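Local coordinates for putative flavoprotein decarboxylase (Streptomyces olivoviridis, PDB 6JLS) that catalyses the FMN-dependent decarboxylation of cysteine in thioviridamide biosynthesis, at the flavin mononucleotide site and the interface of chains A and C. Coordinates in Å, arbitrary orientation; residue numbers count along the deposited sequence, not the author numbering. Chains: chain A/B/C, Putative flavoprotein decarboxylase.

Contact 1 is the flavin pocket, built mainly by chain A and completed by chain B; contact 2 is part of the two-fold symmetric interface of chains A and C. The centres of their C-alpha atoms lie about 13 Å apart. A:Val27, at the start of the 3-10 helix 27-31, and A:Phe58, just after the 3-10 helix 54-57, belong to both. The same short segments of chain A thus border the cofactor and another subunit, which suggests that cofactor binding and subunit packing may depend on each other. In the deposited twelve-chain assembly every copy can repeat this pairing of cofactor site and subunit contact.

Contact 1: the flavin mononucleotide site. Residues chain A 24-27, 52, 54-55, 58, 102-105, 108, 116, 134-135, 139; chain B 83, 86, 114-115, 120. With FMN (flavin mononucleotide), chain D.
The FMN lies in a pocket between chains A and B, with most of its surface buried. A:Thr102, just before helix 103-110, touches both the pyrimidine ring and the phosphate. A:Thr102 CB packs on the pyrimidine carbon FMN C2 at 3.5 Å, and the methyl CG2, anti to the carbonyl carbon, rests against the same part of the ring. OG1, in the crowded position between backbone N and carbonyl carbon (chi1 59°), turns instead to the phosphate and donates to FMN O1P. A:Thr105 OG1 also donates to FMN O1P at 2.6 Å, so two hydroxyls grip it at the start of the helix, whose dipole may help balance the phosphate charge. FMN O3P is held likewise by A:Gly25 N and A:Thr52 OG1; A:Ala55 N donates to that threonine hydroxyl at 3.0 Å and fixes its rotation.

At the pyrimidine end, A:Ala103 N donates to FMN O2 at 2.6 Å, while FMN N3 points almost straight (174° at H) at A:Val134 O, though from above the carbonyl plane. A:Ser26 OG, anti to its backbone N, donates to FMN O4 at 3.0 Å. A:Phe58 sets its CZ tip against FMN C7, its ring edge to face with the dimethylbenzene ring of FMN and the planes 65° apart.

Chain B covers the ribityl side. The hydroxyl FMN O3' donates to B:Cys114 O, nearly along the carbonyl axis. The B:Gln120 amide lies against the ribityl chain, CD 3.5 Å from FMN C1', and B:His86 NE2 steadies it by donating to B:Gln120 OE1 at 2.6 Å. This flavoprotein pocket thereby anchors the redox cofactor of cysteine decarboxylation across a subunit boundary.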
# COMPACT_ATOMS: atom_id res chain seq x y z
N SER A 24 3.42 0.66 -29.45
CA SER A 24 2.00 0.57 -29.12
C SER A 24 1.69 -0.77 -28.43
O SER A 24 2.48 -1.72 -28.48
CB SER A 24 1.17 0.72 -30.42
OG SER A 24 -0.10 1.26 -30.17
N GLY A 25 0.49 -0.87 -27.86
CA GLY A 25 0.08 -2.08 -27.18
C GLY A 25 -0.27 -3.26 -28.07
O GLY A 25 -1.38 -3.81 -28.02
N SER A 26 0.68 -3.65 -28.91
CA SER A 26 0.58 -4.86 -29.71
C SER A 26 1.72 -5.79 -29.31
O SER A 26 2.80 -5.33 -28.94
CB SER A 26 0.65 -4.53 -31.20
OG SER A 26 0.99 -5.67 -31.96
N VAL A 27 1.48 -7.10 -29.38
CA VAL A 27 2.55 -7.99 -28.98
C VAL A 27 3.77 -7.83 -29.89
O VAL A 27 4.90 -8.06 -29.44
CB VAL A 27 2.09 -9.47 -28.92
CG1 VAL A 27 1.95 -10.05 -30.30
CG2 VAL A 27 3.09 -10.29 -28.12
N THR A 52 3.49 3.45 -25.26
CA THR A 52 2.19 3.68 -24.68
C THR A 52 2.06 2.84 -23.41
O THR A 52 2.78 1.85 -23.23
CB THR A 52 1.09 3.28 -25.66
OG1 THR A 52 1.02 1.85 -25.71
CG2 THR A 52 1.33 3.86 -27.06
N SER A 54 -0.25 0.60 -22.69
CA SER A 54 -0.51 -0.80 -23.06
C SER A 54 0.73 -1.49 -23.60
O SER A 54 0.89 -2.70 -23.42
CB SER A 54 -1.64 -0.90 -24.07
OG SER A 54 -2.86 -0.46 -23.51
N ALA A 55 1.61 -0.76 -24.29
CA ALA A 55 2.83 -1.38 -24.80
C ALA A 55 3.70 -1.95 -23.69
O ALA A 55 4.45 -2.90 -23.93
CB ALA A 55 3.63 -0.36 -25.62
N PHE A 58 4.00 -5.63 -22.91
CA PHE A 58 4.72 -6.47 -23.86
C PHE A 58 6.21 -6.17 -23.96
O PHE A 58 6.96 -7.04 -24.38
CB PHE A 58 4.12 -6.33 -25.26
CG PHE A 58 2.65 -6.65 -25.34
CD1 PHE A 58 2.19 -7.92 -25.06
CD2 PHE A 58 1.74 -5.68 -25.73
CE1 PHE A 58 0.84 -8.21 -25.15
CE2 PHE A 58 0.39 -5.96 -25.83
CZ PHE A 58 -0.06 -7.24 -25.55
N THR A 102 -1.15 0.26 -33.08
CA THR A 102 -2.41 -0.41 -32.85
C THR A 102 -3.57 0.35 -33.49
O THR A 102 -3.46 1.52 -33.85
CB THR A 102 -2.71 -0.53 -31.37
OG1 THR A 102 -2.76 0.80 -30.84
CG2 THR A 102 -1.66 -1.42 -30.64
N ALA A 103 -4.72 -0.32 -33.58
CA ALA A 103 -5.94 0.36 -34.00
C ALA A 103 -6.24 1.55 -33.10
O ALA A 103 -6.61 2.63 -33.57
CB ALA A 103 -7.12 -0.62 -34.01
N ALA A 104 -6.03 1.37 -31.78
CA ALA A 104 -6.38 2.41 -30.82
C ALA A 104 -5.50 3.63 -31.01
O ALA A 104 -5.99 4.76 -31.04
CB ALA A 104 -6.26 1.88 -29.38
N THR A 105 -4.20 3.41 -31.18
CA THR A 105 -3.28 4.53 -31.38
C THR A 105 -3.51 5.22 -32.72
O THR A 105 -3.52 6.46 -32.79
CB THR A 105 -1.84 4.03 -31.24
OG1 THR A 105 -1.58 3.80 -29.86
CG2 THR A 105 -0.85 5.07 -31.74
N LYS A 108 -6.62 7.31 -32.31
CA LYS A 108 -6.40 8.54 -31.55
C LYS A 108 -5.69 9.58 -32.41
O LYS A 108 -6.11 10.75 -32.45
CB LYS A 108 -5.58 8.25 -30.30
CG LYS A 108 -6.26 7.40 -29.23
CD LYS A 108 -5.35 7.24 -28.01
CE LYS A 108 -5.93 6.26 -27.01
NZ LYS A 108 -5.08 6.03 -25.80
N ASN A 116 -1.59 10.37 -24.49
CA ASN A 116 -0.37 9.82 -23.91
C ASN A 116 0.84 10.39 -24.63
O ASN A 116 0.72 11.06 -25.66
CB ASN A 116 -0.34 8.28 -23.96
CG ASN A 116 -0.53 7.73 -25.36
OD1 ASN A 116 -0.16 8.36 -26.36
ND2 ASN A 116 -1.12 6.54 -25.45
N VAL A 134 -0.71 -2.63 -37.17
CA VAL A 134 -0.73 -4.06 -36.89
C VAL A 134 -2.04 -4.34 -36.17
O VAL A 134 -2.31 -3.72 -35.13
CB VAL A 134 0.47 -4.52 -36.04
CG1 VAL A 134 0.37 -5.99 -35.72
CG2 VAL A 134 1.77 -4.22 -36.74
N MET A 135 -2.84 -5.24 -36.72
CA MET A 135 -4.08 -5.65 -36.08
C MET A 135 -4.61 -6.86 -36.85
O MET A 135 -4.15 -7.15 -37.96
CB MET A 135 -5.11 -4.52 -36.04
CG MET A 135 -5.49 -4.01 -37.44
SD MET A 135 -6.34 -2.42 -37.47
CE MET A 135 -4.95 -1.32 -37.11
N MET A 139 -10.25 -6.23 -38.04
CA MET A 139 -10.29 -4.81 -37.73
C MET A 139 -9.82 -3.93 -38.88
O MET A 139 -10.35 -2.82 -39.05
CB MET A 139 -9.43 -4.51 -36.49
CG MET A 139 -10.14 -4.73 -35.18
SD MET A 139 -9.48 -3.67 -33.85
CE MET A 139 -7.85 -4.39 -33.59
N GLY B 83 -2.72 -13.29 -22.96
CA GLY B 83 -3.44 -13.68 -24.17
C GLY B 83 -4.54 -12.69 -24.50
O GLY B 83 -4.71 -11.64 -23.87
N HIS B 86 -10.60 -12.36 -24.82
CA HIS B 86 -11.76 -11.61 -25.29
C HIS B 86 -11.89 -11.68 -26.81
O HIS B 86 -13.00 -11.73 -27.33
CB HIS B 86 -11.68 -10.17 -24.79
CG HIS B 86 -10.46 -9.43 -25.25
ND1 HIS B 86 -9.18 -9.85 -24.97
CD2 HIS B 86 -10.34 -8.27 -25.94
CE1 HIS B 86 -8.32 -8.99 -25.49
NE2 HIS B 86 -9.00 -8.02 -26.08
N CYS B 114 -10.42 1.38 -29.87
CA CYS B 114 -10.71 0.27 -28.96
C CYS B 114 -9.66 0.21 -27.85
O CYS B 114 -8.73 -0.59 -27.90
CB CYS B 114 -10.79 -1.04 -29.72
SG CYS B 114 -9.43 -1.21 -30.89
N ASP B 115 -9.83 1.03 -26.83
CA ASP B 115 -8.86 1.11 -25.75
C ASP B 115 -9.23 0.27 -24.52
O ASP B 115 -8.50 0.29 -23.53
CB ASP B 115 -8.65 2.57 -25.34
CG ASP B 115 -9.87 3.17 -24.67
OD1 ASP B 115 -10.95 2.53 -24.67
OD2 ASP B 115 -9.76 4.30 -24.14
N GLN B 120 -12.67 -3.58 -27.87
CA GLN B 120 -11.91 -4.53 -28.66
C GLN B 120 -12.77 -5.71 -29.10
O GLN B 120 -12.62 -6.21 -30.23
CB GLN B 120 -10.70 -5.03 -27.88
CG GLN B 120 -9.58 -4.03 -27.76
CD GLN B 120 -8.60 -4.44 -26.70
OE1 GLN B 120 -8.15 -5.58 -26.68
NE2 GLN B 120 -8.30 -3.53 -25.77
N1 FMN D . -4.51 -4.03 -30.83
C2 FMN D . -4.08 -3.71 -32.10
O2 FMN D . -4.53 -2.71 -32.65
N3 FMN D . -3.15 -4.51 -32.73
C4 FMN D . -2.65 -5.63 -32.11
O4 FMN D . -1.82 -6.35 -32.67
C4A FMN D . -3.08 -5.95 -30.83
N5 FMN D . -2.59 -7.07 -30.20
C5A FMN D . -3.02 -7.41 -28.93
C6 FMN D . -2.50 -8.54 -28.32
C7 FMN D . -2.92 -8.89 -27.04
C7M FMN D . -2.35 -10.13 -26.40
C8 FMN D . -3.86 -8.09 -26.36
C8M FMN D . -4.32 -8.46 -24.97
C9 FMN D . -4.38 -6.95 -26.98
C9A FMN D . -3.95 -6.61 -28.27
N10 FMN D . -4.45 -5.48 -28.91
C10 FMN D . -4.02 -5.15 -30.19
C1' FMN D . -5.45 -4.59 -28.22
C2' FMN D . -4.70 -3.36 -27.67
O2' FMN D . -3.73 -3.71 -26.71
C3' FMN D . -5.66 -2.34 -27.07
O3' FMN D . -6.42 -1.79 -28.12
C4' FMN D . -4.87 -1.27 -26.33
O4' FMN D . -5.69 -0.39 -25.57
C5' FMN D . -4.02 -0.45 -27.29
O5' FMN D . -3.44 0.56 -26.51
P FMN D . -2.40 1.60 -27.13
O1P FMN D . -2.71 1.80 -28.60
O2P FMN D . -2.54 2.93 -26.42
O3P FMN D . -1.00 1.06 -27.00
O HOH W 1 -5.99 -1.24 -30.86
O HOH W 2 -1.94 2.28 -23.92
O HOH W 3 -2.19 5.17 -27.54

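Contact 2: the interface of chains A and C. Residues chain A 27, 30, 56-60; chain C 33, 59-60, 62-63, 66-67.
Small aliphatic groups of chain A make the apolar centre, packing against helix 61-64 and the 3-10 helix 65-67 of chain C. A:Val30 projects CG1, anti to its carbonyl carbon (chi1 -63°), onto C:Ser63 CB at 3.3 Å, a tight fit. Its other branch, CG2, faces the ring of C:Pro33. Beside it, A:Val27 extends CG2, the branch anti to the backbone N, tip to tip towards C:Phe67, meeting CE1 at 4.0 Å. C:Pro66 borders the same methyl.

The ring of A:Phe58 is sandwiched within its own chain, with A:Gln57 CG over the centre of one face and A:Val27 CA over the other. This packing holds the ring so that its edge, at CD1 and CE1, meets C:Asn62 O in plane. On another flank, A:Thr60 and C:Thr60 slide past each other in opposite directions, A:Thr60 CG2 touching C:Thr60 CG2 at 3.7 Å near the symmetry axis.

Further out, C:Thr60 OG1 occupies the crowded position between backbone N and carbonyl carbon (chi1 73°) and donates to A:Gln57 O at 2.7 Å, from above the carbonyl plane. C:Thr60 OG1 also accepts from C:Ser63 N at 3.0 Å, a capping bond at the start of helix 61-64 that orients it for the partner chain. C:Asn62 ND2 reaches across to a lone pair of A:Gln57 OE1 at 3.2 Å; the amides cross obliquely, their planes 42° apart. A water bridges A:Phe58 O to C:Thr60 N and C:Ser63 OG, satisfying polar groups beside the packed valine.

In the fold, the patch sets the 3-10 helices 27-31 and 54-57 and loop 58-60 of chain A against helices 32-40 and 61-64 and the 3-10 helix 65-67 of chain C; the two-fold axis repeats it with chains exchanged, and in the deposited twelve-chain assembly it probably serves subunit association.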
# COMPACT_ATOMS: atom_id res chain seq x y z
N VAL A 27 1.48 -7.10 -29.38
CA VAL A 27 2.55 -7.99 -28.98
C VAL A 27 3.77 -7.83 -29.89
O VAL A 27 4.90 -8.06 -29.44
CB VAL A 27 2.09 -9.47 -28.92
CG1 VAL A 27 1.95 -10.05 -30.30
CG2 VAL A 27 3.09 -10.29 -28.12
N VAL A 30 7.33 -6.42 -28.88
CA VAL A 30 8.46 -7.14 -28.27
C VAL A 30 9.69 -7.09 -29.17
O VAL A 30 10.80 -7.32 -28.69
CB VAL A 30 8.14 -8.62 -27.96
CG1 VAL A 30 7.05 -8.74 -26.95
CG2 VAL A 30 7.79 -9.39 -29.23
N GLN A 56 3.61 -1.39 -22.47
CA GLN A 56 4.44 -1.85 -21.37
C GLN A 56 4.04 -3.22 -20.83
O GLN A 56 4.79 -3.79 -20.03
CB GLN A 56 4.43 -0.82 -20.23
CG GLN A 56 5.03 0.49 -20.67
CD GLN A 56 5.04 1.53 -19.58
OE1 GLN A 56 4.29 2.52 -19.64
NE2 GLN A 56 5.90 1.33 -18.60
N GLN A 57 2.91 -3.78 -21.26
CA GLN A 57 2.66 -5.17 -20.91
C GLN A 57 3.40 -6.13 -21.83
O GLN A 57 3.47 -7.33 -21.52
CB GLN A 57 1.15 -5.48 -20.92
CG GLN A 57 0.54 -5.71 -22.28
CD GLN A 57 -0.99 -5.83 -22.23
OE1 GLN A 57 -1.54 -6.68 -21.54
NE2 GLN A 57 -1.66 -4.96 -22.98
N PHE A 58 4.00 -5.63 -22.91
CA PHE A 58 4.72 -6.47 -23.86
C PHE A 58 6.21 -6.17 -23.96
O PHE A 58 6.96 -7.04 -24.38
CB PHE A 58 4.12 -6.33 -25.26
CG PHE A 58 2.65 -6.65 -25.34
CD1 PHE A 58 2.19 -7.92 -25.06
CD2 PHE A 58 1.74 -5.68 -25.73
CE1 PHE A 58 0.84 -8.21 -25.15
CE2 PHE A 58 0.39 -5.96 -25.83
CZ PHE A 58 -0.06 -7.24 -25.55
N VAL A 59 6.64 -4.94 -23.62
CA VAL A 59 8.05 -4.54 -23.61
C VAL A 59 8.34 -3.87 -22.30
O VAL A 59 7.54 -3.05 -21.82
CB VAL A 59 8.42 -3.55 -24.74
CG1 VAL A 59 9.82 -3.84 -25.28
CG2 VAL A 59 7.37 -3.51 -25.81
N THR A 60 9.50 -4.16 -21.72
CA THR A 60 9.97 -3.41 -20.57
C THR A 60 10.95 -2.34 -21.02
O THR A 60 11.62 -2.47 -22.06
CB THR A 60 10.65 -4.32 -19.57
OG1 THR A 60 11.92 -4.71 -20.10
CG2 THR A 60 9.78 -5.55 -19.35
N PRO C 33 10.04 -14.51 -26.70
CA PRO C 33 8.82 -14.60 -27.53
C PRO C 33 9.11 -14.97 -28.97
O PRO C 33 8.36 -15.76 -29.56
CB PRO C 33 8.21 -13.19 -27.41
CG PRO C 33 8.69 -12.69 -26.08
CD PRO C 33 10.09 -13.24 -25.95
N VAL C 59 11.67 -9.56 -19.97
CA VAL C 59 10.55 -10.20 -20.68
C VAL C 59 9.33 -10.14 -19.79
O VAL C 59 9.43 -10.39 -18.58
CB VAL C 59 10.80 -11.68 -21.03
CG1 VAL C 59 10.20 -12.02 -22.40
CG2 VAL C 59 12.25 -12.04 -20.92
N THR C 60 8.18 -9.85 -20.38
CA THR C 60 6.92 -9.98 -19.66
C THR C 60 6.27 -11.32 -20.00
O THR C 60 6.50 -11.88 -21.08
CB THR C 60 5.98 -8.85 -20.02
OG1 THR C 60 5.48 -9.08 -21.35
CG2 THR C 60 6.73 -7.54 -19.97
N ASN C 62 3.13 -11.66 -20.49
CA ASN C 62 2.13 -11.40 -21.52
C ASN C 62 2.73 -11.36 -22.91
O ASN C 62 2.01 -11.59 -23.89
CB ASN C 62 1.40 -10.09 -21.20
CG ASN C 62 0.31 -10.30 -20.17
OD1 ASN C 62 0.20 -11.38 -19.61
ND2 ASN C 62 -0.50 -9.27 -19.93
N SER C 63 4.03 -11.11 -23.04
CA SER C 63 4.69 -11.19 -24.33
C SER C 63 4.92 -12.63 -24.78
O SER C 63 5.08 -12.87 -25.99
CB SER C 63 6.01 -10.44 -24.29
OG SER C 63 7.03 -11.20 -23.65
N PRO C 66 1.01 -15.53 -25.87
CA PRO C 66 0.39 -15.79 -27.18
C PRO C 66 1.09 -16.86 -27.99
O PRO C 66 0.49 -17.40 -28.92
CB PRO C 66 0.45 -14.43 -27.88
CG PRO C 66 0.60 -13.43 -26.79
CD PRO C 66 1.41 -14.12 -25.74
N PHE C 67 2.34 -17.18 -27.67
CA PHE C 67 3.11 -18.15 -28.44
C PHE C 67 3.30 -19.48 -27.72
O PHE C 67 3.93 -20.39 -28.27
CB PHE C 67 4.48 -17.56 -28.80
CG PHE C 67 4.38 -16.23 -29.46
CD1 PHE C 67 4.66 -15.07 -28.76
CD2 PHE C 67 3.97 -16.13 -30.78
CE1 PHE C 67 4.56 -13.83 -29.37
CE2 PHE C 67 3.86 -14.90 -31.39
CZ PHE C 67 4.16 -13.75 -30.68
O HOH W 4 8.66 -8.74 -23.11